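Local coordinates for protein isochorismatase hydrolase (PDB 3HB7) that probably acts as a hydrolase of the isochorismatase family, a group related to the cysteine hydrolases, though its own substrate is not established, at residues E[10-15]-E[124-129]; E[54-59]-E[109-114]; E[101-106]-E[134-139]; E[147-152]-E[191-196]. One frame throughout, in Å; residues are numbered along the deposited sequence.

Interaction 1 (E[10-15]-E[124-129]); sequences ILVIDM and VLTGVW
Strands 10-13 and 124-126 run side by side and parallel, their axes 4.9 Å apart at closest approach and turned 21° from each other. Leu11 N donates to Val124 O, and Ile13 N to Thr126 O. Val128 N adds a bond to Ile13 O (3.2 Å) just past the corner at Gly127. A side chain at Gly127 would run into Ile13 O.

Leu11 O takes two bonds from one residue. Thr126 N meets Leu11 O nearly along the C=O axis (3.1 Å), and Thr126 OG1 donates to Leu11 O at 2.8 Å from above the carbonyl plane. Thr126 OG1 sits between its own backbone N and carbonyl carbon (chi1 62°), which turns it to the other strand. Thr126 CG2 packs on Ile10 CG2. An alanine here would probably cost Leu11 O its hydroxyl donor and open a gap beside Ile10 CG2. On the same face Ile10 CG1 packs on Val124 CG2 (3.6 Å). On the other face Leu125 CD1 touches both Ile13 CD1 (3.7 Å) and Leu11 CD1 (4.2 Å). The selenium of Met15, a selenomethionine, lies 3.8 Å from Gly127 CA.

A water donates to both Asp14 OD2 and Val128 O. Asp14 OD1 is bonded to Glu60 N. A cis peptide joins Val128 to Trp129. The two are central strands of the parallel sheet of an alpha/beta isochorismatase domain. The salt bridge of Asp14, just after strand 8-13, with Lys100, ending strand 96-100, is consistent with the active-site Asp-Lys pair of related cysteine hydrolases.

Interaction 2 (E[54-59]-E[109-114]); sequences HLVHIQ and TDLDLY
Strand 54-59 and the start of helix 111-117 face each other through side chains; the closest CA atoms, Val56 CA and Leu111 CA, are 8.9 Å apart. His54, Val56 and Ile58 alternate along the strand and all turn to the helix. At one end His54 ND1 donates to Tyr114 OH at 3.0 Å. The bond is nearly straight, 174° at the hydrogen, and the hydroxyl oxygen lies in the imidazole plane at the ring edge. Tyr114 CG is anti to its backbone N (chi1 171°), which starts the side chain off toward the strand.

This is a helix packed on one face of a parallel sheet, as in alpha/beta proteins with helices on both sides. On the other face of the same strand, Leu55 packs against Phe42 and Val45 of helix 35-47.

The apolar part has three touches. Val56 CG2 meets Tyr114 CE2 at 4.1 Å, the two side chains running past each other in opposite directions. Val56 CG1 reaches Leu111 CD1 at 4.2 Å. Ile58 CD1 lies 4.3 Å from Leu111 CD2. Leu111 N donates to Thr109 OG1 (3.2 Å), an ST turn at the helix start. The Tyr114 ring also stacks with that of Tyr96.

Interaction 3 (E[101-106]-E[134-139]); sequences RRHSGF and VRSTAT
The Phe106 ring meets Thr137 through CD2 and CE2. Its CE2 lies 3.5 Å from Thr137 O and 3.9 Å from Thr137 CG2, and the two side chains cross at about a right angle. Asp140 and Ala141 of the same helix also touch this ring, as do Leu111 and Leu115 of helix 111-117. The imidazole of His103 turns off from the helix; His103 CB is what meets Ser136 OG, at 3.7 Å.

Gly105 N donates to Thr137 OG1 at 3.1 Å, with 161° at the hydrogen. Thr137 OG1 lies beside its own backbone N (chi1 -47°) and is also bonded to Cys133 O, one turn back. It therefore links the loop to the helix backbone. A valine here would put a methyl group in place of OG1, and Gly105 N would probably be left without its acceptor. The glycine sits close: a CB at Gly105 would be tight against Thr137 CG2.

Ser104 OG accepts from Phe106 N (3.2 Å), an ST turn, and is bonded to Asp140 OD2. The side chain of Ser136 is about 4 Å from a bound sodium ion. The loop follows the strand that carries Lys100, and helix 133-143 begins with Cys133. A lysine ending one strand and a cysteine opening this helix are consistent with the Asp-Lys-Cys active site of related cysteine hydrolases.

Interaction 4 (E[147-152]-E[191-196]); sequences KVITLS and DPWVGG
Lys147 lies across the Trp193 indole, and the two side chains cross at about a right angle. Lys147 CG stands over the six-membered ring, 3.9 Å from its centroid and only 12° off the normal, a CH-pi contact. Further along, Lys147 CE comes within 3.5 Å of Trp193 CE3. The lysine chain is bent at chi2 and chi3. Its end meets Asp191 tip to tip, and NZ forms a salt bridge with Asp191 OD2 at 3.6 Å, a rather long one.

Two groups of the strand meet the rim of the indole near its plane. Ile149 CG1 packs on Trp193 CD1 at 3.7 Å, and Val148 O lies 3.4 Å from Trp193 NE1. Ile149 CD1 extends to Pro192 CB at 4.2 Å.

The next shell sets the shape of the 191-196 segment. Trp193 N donates to Asp191 OD1 (2.7 Å), an Asx turn, with the oxygen met from above the carboxylate plane. Asp191 thus uses one oxygen for its own loop and the other for Lys147. A type I turn runs from Asp191 to Val194, and a type II turn from Trp193 to Gly196. Gly195 has the positive phi (79°) of the third position in a type II turn.

The strand runs between strands 122-126 and 175-177 of the sheet. Pro192 packs on Tyr182, Ala185 and Trp186 of helix 179-187, and Trp193 touches Lys175. The segment after that helix is thus laid against the start of strand 147-151.

How the interactions relate
From the N terminus, strand 8-13 meets strand 122-126 in interaction 1, which closes a loop of more than a hundred residues. Interaction 2 is nested inside that loop; it sets helix 111-117 on strand 53-60, the neighbour of 8-13 in the sheet. Interaction 3 crosses both, since its loop at 101-106 precedes helix 111-117 and its helix 133-143 follows strand 122-126. Phe106 and Leu111 touch where interactions 2 and 3 meet. Interaction 4 comes later in series. It brings the segment after helix 179-187 back to strand 147-151, which pairs with 122-126 through Leu125 N and Ile149 O.

Interaction 1 (E[10-15]-E[124-129])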
loop_
_atom_site.group_PDB
_atom_site.type_symbol
_atom_site.label_atom_id
_atom_site.label_comp_id
_atom_site.label_asym_id
_atom_site.label_seq_id
_atom_site.Cartn_x
_atom_site.Cartn_y
_atom_site.Cartn_z
ATOM N N ILE E 10 -34.999 32.313 -13.530
ATOM C CA ILE E 10 -33.657 32.021 -13.159
ATOM C C ILE E 10 -33.662 31.793 -11.694
ATOM O O ILE E 10 -34.040 32.650 -10.953
ATOM C CB ILE E 10 -32.766 33.200 -13.483
ATOM C CG1 ILE E 10 -32.786 33.431 -14.977
ATOM C CG2 ILE E 10 -31.361 32.969 -13.015
ATOM C CD1 ILE E 10 -31.905 34.496 -15.418
ATOM N N LEU E 11 -33.234 30.616 -11.281
ATOM C CA LEU E 11 -33.277 30.254 -9.888
ATOM C C LEU E 11 -31.930 30.449 -9.262
ATOM O O LEU E 11 -30.968 29.904 -9.688
ATOM C CB LEU E 11 -33.732 28.815 -9.730
ATOM C CG LEU E 11 -34.956 28.491 -10.555
ATOM C CD1 LEU E 11 -35.328 27.057 -10.488
ATOM C CD2 LEU E 11 -36.081 29.315 -10.135
ATOM N N VAL E 12 -31.878 31.248 -8.229
ATOM C CA VAL E 12 -30.637 31.519 -7.598
ATOM C C VAL E 12 -30.642 30.781 -6.305
ATOM O O VAL E 12 -31.410 31.063 -5.432
ATOM C CB VAL E 12 -30.484 33.007 -7.382
ATOM C CG1 VAL E 12 -29.167 33.318 -6.815
ATOM C CG2 VAL E 12 -30.657 33.705 -8.654
ATOM N N ILE E 13 -29.768 29.799 -6.216
ATOM C CA ILE E 13 -29.871 28.815 -5.180
ATOM C C ILE E 13 -28.837 28.914 -4.114
ATOM O O ILE E 13 -27.696 28.671 -4.318
ATOM C CB ILE E 13 -29.827 27.417 -5.777
ATOM C CG1 ILE E 13 -31.076 27.155 -6.587
ATOM C CG2 ILE E 13 -29.726 26.416 -4.716
ATOM C CD1 ILE E 13 -30.854 26.276 -7.702
ATOM N N ASP E 14 -29.304 29.272 -2.949
ATOM C CA ASP E 14 -28.542 29.250 -1.733
ATOM C C ASP E 14 -27.310 30.123 -1.631
ATOM O O ASP E 14 -26.398 29.805 -0.922
ATOM C CB ASP E 14 -28.203 27.822 -1.371
ATOM C CG ASP E 14 -29.365 27.088 -0.783
ATOM O OD1 ASP E 14 -30.364 27.703 -0.437
ATOM O OD2 ASP E 14 -29.267 25.877 -0.646
HETATM N N MSE E 15 -27.312 31.265 -2.275
HETATM C CA MSE E 15 -26.206 32.159 -2.127
HETATM C C MSE E 15 -26.478 32.920 -0.872
HETATM O O MSE E 15 -26.985 34.000 -0.901
HETATM C CB MSE E 15 -26.134 33.088 -3.312
HETATM C CG MSE E 15 -25.913 32.380 -4.645
HETATM SE SE MSE E 15 -24.315 31.407 -4.854
HETATM C CE MSE E 15 -23.120 32.862 -4.854
ATOM N N VAL E 124 -33.513 28.310 -15.402
ATOM C CA VAL E 124 -32.082 28.312 -15.547
ATOM C C VAL E 124 -31.386 28.404 -14.208
ATOM O O VAL E 124 -31.772 29.155 -13.367
ATOM C CB VAL E 124 -31.586 29.384 -16.560
ATOM C CG1 VAL E 124 -32.683 29.857 -17.456
ATOM C CG2 VAL E 124 -30.914 30.503 -15.884
ATOM N N LEU E 125 -30.345 27.620 -14.028
ATOM C CA LEU E 125 -29.822 27.331 -12.711
ATOM C C LEU E 125 -28.561 28.043 -12.343
ATOM O O LEU E 125 -27.615 28.034 -13.081
ATOM C CB LEU E 125 -29.571 25.840 -12.568
ATOM C CG LEU E 125 -30.749 24.942 -12.305
ATOM C CD1 LEU E 125 -31.526 25.541 -11.247
ATOM C CD2 LEU E 125 -31.565 24.808 -13.514
ATOM N N THR E 126 -28.559 28.629 -11.164
ATOM C CA THR E 126 -27.424 29.343 -10.663
ATOM C C THR E 126 -27.273 29.104 -9.199
ATOM O O THR E 126 -28.211 28.834 -8.527
ATOM C CB THR E 126 -27.551 30.846 -10.920
ATOM O OG1 THR E 126 -28.676 31.360 -10.236
ATOM C CG2 THR E 126 -27.716 31.110 -12.375
ATOM N N GLY E 127 -26.080 29.251 -8.689
ATOM C CA GLY E 127 -25.880 28.948 -7.309
ATOM C C GLY E 127 -25.066 27.722 -7.054
ATOM O O GLY E 127 -24.324 27.260 -7.879
ATOM N N VAL E 128 -25.273 27.199 -5.872
ATOM C CA VAL E 128 -24.402 26.288 -5.222
ATOM C C VAL E 128 -25.218 25.243 -4.442
ATOM O O VAL E 128 -26.257 25.568 -3.951
ATOM C CB VAL E 128 -23.588 27.160 -4.293
ATOM C CG1 VAL E 128 -23.792 26.844 -2.893
ATOM C CG2 VAL E 128 -22.189 27.216 -4.692
ATOM N N TRP E 129 -24.747 24.015 -4.260
ATOM C CA TRP E 129 -23.639 23.402 -4.948
ATOM C C TRP E 129 -24.115 22.781 -6.209
ATOM O O TRP E 129 -25.198 22.284 -6.275
ATOM C CB TRP E 129 -23.031 22.265 -4.156
ATOM C CG TRP E 129 -22.630 22.513 -2.791
ATOM C CD1 TRP E 129 -22.875 23.594 -2.061
ATOM C CD2 TRP E 129 -21.897 21.629 -1.968
ATOM N NE1 TRP E 129 -22.349 23.459 -0.831
ATOM C CE2 TRP E 129 -21.741 22.246 -0.751
ATOM C CE3 TRP E 129 -21.369 20.360 -2.146
ATOM C CZ2 TRP E 129 -21.089 21.653 0.284
ATOM C CZ3 TRP E 129 -20.734 19.782 -1.130
ATOM C CH2 TRP E 129 -20.591 20.419 0.069
HETATM O O HOH W 1 -26.690 24.556 -1.518
#

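Interaction 2 (E[54-59]-E[109-114])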
loop_
_atom_site.group_PDB
_atom_site.type_symbol
_atom_site.label_atom_id
_atom_site.label_comp_id
_atom_site.label_asym_id
_atom_site.label_seq_id
_atom_site.Cartn_x
_atom_site.Cartn_y
_atom_site.Cartn_z
ATOM N N HIS E 54 -37.553 36.257 -15.164
ATOM C CA HIS E 54 -37.762 36.483 -13.754
ATOM C C HIS E 54 -36.613 35.985 -12.928
ATOM O O HIS E 54 -35.975 35.039 -13.280
ATOM C CB HIS E 54 -38.980 35.741 -13.271
ATOM C CG HIS E 54 -40.260 36.177 -13.894
ATOM N ND1 HIS E 54 -41.459 36.126 -13.227
ATOM C CD2 HIS E 54 -40.540 36.640 -15.128
ATOM C CE1 HIS E 54 -42.420 36.552 -14.015
ATOM N NE2 HIS E 54 -41.889 36.871 -15.175
ATOM N N LEU E 55 -36.401 36.612 -11.790
ATOM C CA LEU E 55 -35.433 36.163 -10.834
ATOM C C LEU E 55 -36.179 35.561 -9.667
ATOM O O LEU E 55 -37.089 36.167 -9.156
ATOM C CB LEU E 55 -34.635 37.335 -10.323
ATOM C CG LEU E 55 -33.415 37.787 -11.086
ATOM C CD1 LEU E 55 -32.522 38.572 -10.179
ATOM C CD2 LEU E 55 -32.708 36.620 -11.651
ATOM N N VAL E 56 -35.794 34.356 -9.273
ATOM C CA VAL E 56 -36.345 33.667 -8.127
ATOM C C VAL E 56 -35.217 33.326 -7.190
ATOM O O VAL E 56 -34.258 32.740 -7.583
ATOM C CB VAL E 56 -37.027 32.400 -8.564
ATOM C CG1 VAL E 56 -37.760 31.776 -7.450
ATOM C CG2 VAL E 56 -37.922 32.664 -9.681
ATOM N N HIS E 57 -35.331 33.698 -5.938
ATOM C CA HIS E 57 -34.268 33.434 -4.994
ATOM C C HIS E 57 -34.662 32.352 -4.014
ATOM O O HIS E 57 -35.684 32.424 -3.375
ATOM C CB HIS E 57 -33.892 34.685 -4.219
ATOM C CG HIS E 57 -33.732 35.904 -5.065
ATOM N ND1 HIS E 57 -32.505 36.397 -5.432
ATOM C CD2 HIS E 57 -34.645 36.740 -5.599
ATOM C CE1 HIS E 57 -32.671 37.464 -6.178
ATOM N NE2 HIS E 57 -33.960 37.692 -6.296
ATOM N N ILE E 58 -33.831 31.339 -3.915
ATOM C CA ILE E 58 -34.144 30.198 -3.116
ATOM C C ILE E 58 -33.189 30.044 -1.974
ATOM O O ILE E 58 -32.007 29.967 -2.156
ATOM C CB ILE E 58 -34.173 28.974 -3.980
ATOM C CG1 ILE E 58 -35.210 29.190 -5.052
ATOM C CG2 ILE E 58 -34.550 27.782 -3.177
ATOM C CD1 ILE E 58 -35.108 28.300 -6.143
ATOM N N GLN E 59 -33.729 30.007 -0.779
ATOM C CA GLN E 59 -32.933 29.911 0.405
ATOM C C GLN E 59 -33.326 28.745 1.273
ATOM O O GLN E 59 -34.469 28.542 1.555
ATOM C CB GLN E 59 -33.033 31.197 1.209
ATOM C CG GLN E 59 -34.294 31.336 1.955
ATOM C CD GLN E 59 -34.469 32.653 2.622
ATOM O OE1 GLN E 59 -33.553 33.164 3.201
ATOM N NE2 GLN E 59 -35.628 33.221 2.512
ATOM N N THR E 109 -42.371 22.991 -1.650
ATOM C CA THR E 109 -42.476 24.405 -1.844
ATOM C C THR E 109 -43.506 24.720 -2.884
ATOM O O THR E 109 -44.059 23.860 -3.500
ATOM C CB THR E 109 -41.206 25.014 -2.339
ATOM O OG1 THR E 109 -40.988 24.605 -3.674
ATOM C CG2 THR E 109 -40.054 24.635 -1.476
ATOM N N ASP E 110 -43.722 25.999 -3.083
ATOM C CA ASP E 110 -44.632 26.484 -4.079
ATOM C C ASP E 110 -43.936 26.946 -5.359
ATOM O O ASP E 110 -44.502 27.636 -6.141
ATOM C CB ASP E 110 -45.506 27.560 -3.504
ATOM C CG ASP E 110 -44.786 28.839 -3.317
ATOM O OD1 ASP E 110 -45.321 29.846 -3.660
ATOM O OD2 ASP E 110 -43.675 28.846 -2.840
ATOM N N LEU E 111 -42.707 26.522 -5.567
ATOM C CA LEU E 111 -41.952 26.946 -6.717
ATOM C C LEU E 111 -42.606 26.553 -8.028
ATOM O O LEU E 111 -42.653 27.337 -8.911
ATOM C CB LEU E 111 -40.537 26.405 -6.651
ATOM C CG LEU E 111 -39.616 26.556 -7.849
ATOM C CD1 LEU E 111 -39.387 27.966 -8.142
ATOM C CD2 LEU E 111 -38.290 25.885 -7.677
ATOM N N ASP E 112 -43.118 25.348 -8.140
ATOM C CA ASP E 112 -43.812 24.926 -9.328
ATOM C C ASP E 112 -45.056 25.764 -9.557
ATOM O O ASP E 112 -45.339 26.131 -10.667
ATOM C CB ASP E 112 -44.178 23.459 -9.242
ATOM C CG ASP E 112 -44.744 22.918 -10.511
ATOM O OD1 ASP E 112 -44.190 23.152 -11.567
ATOM O OD2 ASP E 112 -45.751 22.228 -10.464
ATOM N N LEU E 113 -45.792 26.065 -8.506
ATOM C CA LEU E 113 -46.981 26.855 -8.656
ATOM C C LEU E 113 -46.656 28.232 -9.184
ATOM O O LEU E 113 -47.298 28.693 -10.055
ATOM C CB LEU E 113 -47.767 26.965 -7.356
ATOM C CG LEU E 113 -49.019 27.827 -7.454
ATOM C CD1 LEU E 113 -50.052 27.233 -8.324
ATOM C CD2 LEU E 113 -49.571 28.101 -6.131
ATOM N N TYR E 114 -45.622 28.862 -8.677
ATOM C CA TYR E 114 -45.243 30.153 -9.155
ATOM C C TYR E 114 -44.862 30.102 -10.615
ATOM O O TYR E 114 -45.233 30.959 -11.366
ATOM C CB TYR E 114 -44.085 30.680 -8.352
ATOM C CG TYR E 114 -43.468 31.928 -8.891
ATOM C CD1 TYR E 114 -43.861 33.162 -8.439
ATOM C CD2 TYR E 114 -42.478 31.874 -9.824
ATOM C CE1 TYR E 114 -43.301 34.294 -8.915
ATOM C CE2 TYR E 114 -41.910 32.999 -10.305
ATOM C CZ TYR E 114 -42.322 34.217 -9.853
ATOM O OH TYR E 114 -41.753 35.359 -10.335
#

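Interaction 3 (E[101-106]-E[134-139])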
loop_
_atom_site.group_PDB
_atom_site.type_symbol
_atom_site.label_atom_id
_atom_site.label_comp_id
_atom_site.label_asym_id
_atom_site.label_seq_id
_atom_site.Cartn_x
_atom_site.Cartn_y
_atom_site.Cartn_z
ATOM N N ARG E 101 -36.639 23.467 2.889
ATOM C CA ARG E 101 -36.038 22.698 3.974
ATOM C C ARG E 101 -35.310 21.419 3.543
ATOM O O ARG E 101 -34.824 20.712 4.367
ATOM C CB ARG E 101 -37.092 22.339 5.018
ATOM C CG ARG E 101 -37.860 23.486 5.595
ATOM C CD ARG E 101 -39.106 23.080 6.376
ATOM N NE ARG E 101 -38.839 21.938 7.212
ATOM C CZ ARG E 101 -39.733 21.105 7.674
ATOM N NH1 ARG E 101 -40.996 21.263 7.414
ATOM N NH2 ARG E 101 -39.339 20.097 8.399
ATOM N N ARG E 102 -35.269 21.134 2.258
ATOM C CA ARG E 102 -34.650 19.941 1.703
ATOM C C ARG E 102 -33.849 20.342 0.483
ATOM O O ARG E 102 -33.709 21.488 0.216
ATOM C CB ARG E 102 -35.651 18.837 1.366
ATOM C CG ARG E 102 -36.280 18.146 2.540
ATOM C CD ARG E 102 -35.282 17.416 3.376
ATOM N NE ARG E 102 -35.880 16.760 4.511
ATOM C CZ ARG E 102 -36.062 17.321 5.681
ATOM N NH1 ARG E 102 -35.695 18.558 5.889
ATOM N NH2 ARG E 102 -36.631 16.647 6.630
ATOM N N HIS E 103 -33.269 19.405 -0.223
ATOM C CA HIS E 103 -32.356 19.791 -1.270
ATOM C C HIS E 103 -32.933 20.573 -2.423
ATOM O O HIS E 103 -32.428 21.580 -2.780
ATOM C CB HIS E 103 -31.658 18.562 -1.815
ATOM C CG HIS E 103 -30.700 17.938 -0.858
ATOM N ND1 HIS E 103 -30.234 16.664 -1.006
ATOM C CD2 HIS E 103 -30.117 18.418 0.258
ATOM C CE1 HIS E 103 -29.415 16.380 -0.020
ATOM N NE2 HIS E 103 -29.321 17.431 0.755
ATOM N N SER E 104 -33.999 20.076 -3.002
ATOM C CA SER E 104 -34.628 20.694 -4.131
ATOM C C SER E 104 -35.359 21.976 -3.810
ATOM O O SER E 104 -35.990 22.120 -2.802
ATOM C CB SER E 104 -35.587 19.718 -4.757
ATOM O OG SER E 104 -36.011 20.111 -6.004
ATOM N N GLY E 105 -35.273 22.894 -4.737
ATOM C CA GLY E 105 -36.054 24.091 -4.733
ATOM C C GLY E 105 -37.521 23.781 -4.817
ATOM O O GLY E 105 -38.295 24.504 -4.331
ATOM N N PHE E 106 -37.883 22.701 -5.460
ATOM C CA PHE E 106 -39.254 22.306 -5.612
ATOM C C PHE E 106 -39.839 21.505 -4.466
ATOM O O PHE E 106 -41.006 21.340 -4.403
ATOM C CB PHE E 106 -39.406 21.476 -6.872
ATOM C CG PHE E 106 -39.241 22.231 -8.135
ATOM C CD1 PHE E 106 -40.324 22.707 -8.796
ATOM C CD2 PHE E 106 -38.005 22.409 -8.701
ATOM C CE1 PHE E 106 -40.185 23.366 -9.941
ATOM C CE2 PHE E 106 -37.871 23.064 -9.847
ATOM C CZ PHE E 106 -38.956 23.538 -10.476
ATOM N N VAL E 134 -28.287 22.377 -6.488
ATOM C CA VAL E 134 -28.488 22.766 -7.849
ATOM C C VAL E 134 -28.921 21.614 -8.725
ATOM O O VAL E 134 -29.846 21.725 -9.471
ATOM C CB VAL E 134 -27.224 23.374 -8.421
ATOM C CG1 VAL E 134 -27.345 23.558 -9.855
ATOM C CG2 VAL E 134 -26.939 24.640 -7.790
ATOM N N ARG E 135 -28.251 20.494 -8.616
ATOM C CA ARG E 135 -28.614 19.349 -9.398
ATOM C C ARG E 135 -30.001 18.853 -9.072
ATOM O O ARG E 135 -30.713 18.437 -9.939
ATOM C CB ARG E 135 -27.583 18.239 -9.270
ATOM C CG ARG E 135 -28.141 16.897 -8.946
ATOM C CD ARG E 135 -28.602 16.160 -10.141
ATOM N NE ARG E 135 -27.586 15.244 -10.582
ATOM C CZ ARG E 135 -27.810 14.078 -11.153
ATOM N NH1 ARG E 135 -29.028 13.642 -11.384
ATOM N NH2 ARG E 135 -26.789 13.350 -11.507
ATOM N N SER E 136 -30.361 18.893 -7.808
ATOM C CA SER E 136 -31.661 18.454 -7.367
ATOM C C SER E 136 -32.793 19.272 -7.933
ATOM O O SER E 136 -33.795 18.754 -8.319
ATOM C CB SER E 136 -31.745 18.544 -5.862
ATOM O OG SER E 136 -31.107 17.470 -5.282
ATOM N N THR E 137 -32.614 20.572 -7.932
ATOM C CA THR E 137 -33.570 21.488 -8.485
ATOM C C THR E 137 -33.745 21.293 -9.974
ATOM O O THR E 137 -34.826 21.346 -10.461
ATOM C CB THR E 137 -33.224 22.901 -8.131
ATOM O OG1 THR E 137 -32.927 22.957 -6.754
ATOM C CG2 THR E 137 -34.352 23.770 -8.369
ATOM N N ALA E 138 -32.659 21.019 -10.669
ATOM C CA ALA E 138 -32.703 20.689 -12.072
ATOM C C ALA E 138 -33.464 19.428 -12.378
ATOM O O ALA E 138 -34.184 19.387 -13.322
ATOM C CB ALA E 138 -31.332 20.577 -12.617
ATOM N N THR E 139 -33.281 18.394 -11.592
ATOM C CA THR E 139 -34.009 17.173 -11.780
ATOM C C THR E 139 -35.492 17.366 -11.571
ATOM O O THR E 139 -36.283 16.818 -12.263
ATOM C CB THR E 139 -33.520 16.113 -10.816
ATOM O OG1 THR E 139 -32.144 15.883 -11.028
ATOM C CG2 THR E 139 -34.238 14.846 -11.003
#

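Interaction 4 (E[147-152]-E[191-196])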
loop_
_atom_site.group_PDB
_atom_site.type_symbol
_atom_site.label_atom_id
_atom_site.label_comp_id
_atom_site.label_asym_id
_atom_site.label_seq_id
_atom_site.Cartn_x
_atom_site.Cartn_y
_atom_site.Cartn_z
ATOM N N LYS E 147 -38.113 23.200 -19.211
ATOM C CA LYS E 147 -36.883 23.117 -19.944
ATOM C C LYS E 147 -35.853 23.665 -19.028
ATOM O O LYS E 147 -36.115 24.608 -18.358
ATOM C CB LYS E 147 -36.957 23.979 -21.183
ATOM C CG LYS E 147 -37.441 23.249 -22.378
ATOM C CD LYS E 147 -38.252 24.136 -23.242
ATOM C CE LYS E 147 -37.375 24.959 -24.123
ATOM N NZ LYS E 147 -38.052 25.324 -25.370
ATOM N N VAL E 148 -34.684 23.059 -18.993
ATOM C CA VAL E 148 -33.672 23.407 -18.019
ATOM C C VAL E 148 -32.363 23.855 -18.611
ATOM O O VAL E 148 -31.825 23.215 -19.454
ATOM C CB VAL E 148 -33.390 22.222 -17.085
ATOM C CG1 VAL E 148 -32.582 22.639 -15.936
ATOM C CG2 VAL E 148 -34.653 21.599 -16.633
ATOM N N ILE E 149 -31.848 24.956 -18.119
ATOM C CA ILE E 149 -30.565 25.448 -18.518
ATOM C C ILE E 149 -29.687 25.571 -17.303
ATOM O O ILE E 149 -30.117 26.023 -16.283
ATOM C CB ILE E 149 -30.685 26.808 -19.225
ATOM C CG1 ILE E 149 -31.131 26.619 -20.647
ATOM C CG2 ILE E 149 -29.401 27.503 -19.307
ATOM C CD1 ILE E 149 -31.738 27.813 -21.204
ATOM N N THR E 150 -28.441 25.158 -17.426
ATOM C CA THR E 150 -27.497 25.246 -16.337
ATOM C C THR E 150 -26.368 26.153 -16.726
ATOM O O THR E 150 -25.744 25.952 -17.732
ATOM C CB THR E 150 -26.844 23.906 -16.042
ATOM O OG1 THR E 150 -27.814 22.882 -15.999
ATOM C CG2 THR E 150 -26.150 23.956 -14.761
ATOM N N LEU E 151 -26.072 27.123 -15.893
ATOM C CA LEU E 151 -25.050 28.070 -16.214
ATOM C C LEU E 151 -23.741 27.665 -15.603
ATOM O O LEU E 151 -23.564 27.761 -14.422
ATOM C CB LEU E 151 -25.440 29.425 -15.674
ATOM C CG LEU E 151 -26.071 30.439 -16.599
ATOM C CD1 LEU E 151 -26.817 29.797 -17.677
ATOM C CD2 LEU E 151 -26.947 31.343 -15.825
ATOM N N SER E 152 -22.814 27.253 -16.450
ATOM C CA SER E 152 -21.561 26.665 -16.035
ATOM C C SER E 152 -20.705 27.584 -15.220
ATOM O O SER E 152 -20.113 27.168 -14.281
ATOM C CB SER E 152 -20.785 26.131 -17.225
ATOM O OG SER E 152 -20.714 27.048 -18.285
ATOM N N ASP E 191 -33.358 30.887 -29.276
ATOM C CA ASP E 191 -33.680 30.176 -28.054
ATOM C C ASP E 191 -32.413 29.607 -27.475
ATOM O O ASP E 191 -31.712 28.876 -28.142
ATOM C CB ASP E 191 -34.632 29.041 -28.381
ATOM C CG ASP E 191 -34.925 28.166 -27.201
ATOM O OD1 ASP E 191 -34.314 28.350 -26.143
ATOM O OD2 ASP E 191 -35.774 27.283 -27.335
ATOM N N PRO E 192 -32.113 29.990 -26.243
ATOM C CA PRO E 192 -30.868 29.636 -25.558
ATOM C C PRO E 192 -30.751 28.141 -25.260
ATOM O O PRO E 192 -29.683 27.571 -25.159
ATOM C CB PRO E 192 -30.935 30.475 -24.288
ATOM C CG PRO E 192 -31.849 31.553 -24.629
ATOM C CD PRO E 192 -32.893 30.915 -25.432
ATOM N N TRP E 193 -31.903 27.526 -25.123
ATOM C CA TRP E 193 -31.994 26.155 -24.726
ATOM C C TRP E 193 -31.559 25.145 -25.770
ATOM O O TRP E 193 -31.339 23.994 -25.441
ATOM C CB TRP E 193 -33.400 25.838 -24.275
ATOM C CG TRP E 193 -33.472 24.493 -23.781
ATOM C CD1 TRP E 193 -32.957 24.035 -22.630
ATOM C CD2 TRP E 193 -34.056 23.388 -24.429
ATOM N NE1 TRP E 193 -33.189 22.711 -22.504
ATOM C CE2 TRP E 193 -33.872 22.285 -23.604
ATOM C CE3 TRP E 193 -34.732 23.225 -25.625
ATOM C CZ2 TRP E 193 -34.341 21.040 -23.928
ATOM C CZ3 TRP E 193 -35.190 21.989 -25.949
ATOM C CH2 TRP E 193 -34.997 20.911 -25.106
ATOM N N VAL E 194 -31.450 25.572 -27.017
ATOM C CA VAL E 194 -31.390 24.657 -28.146
ATOM C C VAL E 194 -30.199 23.698 -28.179
ATOM O O VAL E 194 -29.067 24.079 -27.973
ATOM C CB VAL E 194 -31.493 25.431 -29.467
ATOM C CG1 VAL E 194 -30.230 26.187 -29.754
ATOM C CG2 VAL E 194 -31.853 24.524 -30.600
ATOM N N GLY E 195 -30.482 22.435 -28.446
ATOM C CA GLY E 195 -29.453 21.422 -28.454
ATOM C C GLY E 195 -29.043 20.934 -27.092
ATOM O O GLY E 195 -27.992 20.365 -26.939
ATOM N N GLY E 196 -29.891 21.147 -26.104
ATOM C CA GLY E 196 -29.633 20.698 -24.753
ATOM C C GLY E 196 -29.789 19.215 -24.486
ATOM O O GLY E 196 -30.476 18.516 -25.197
#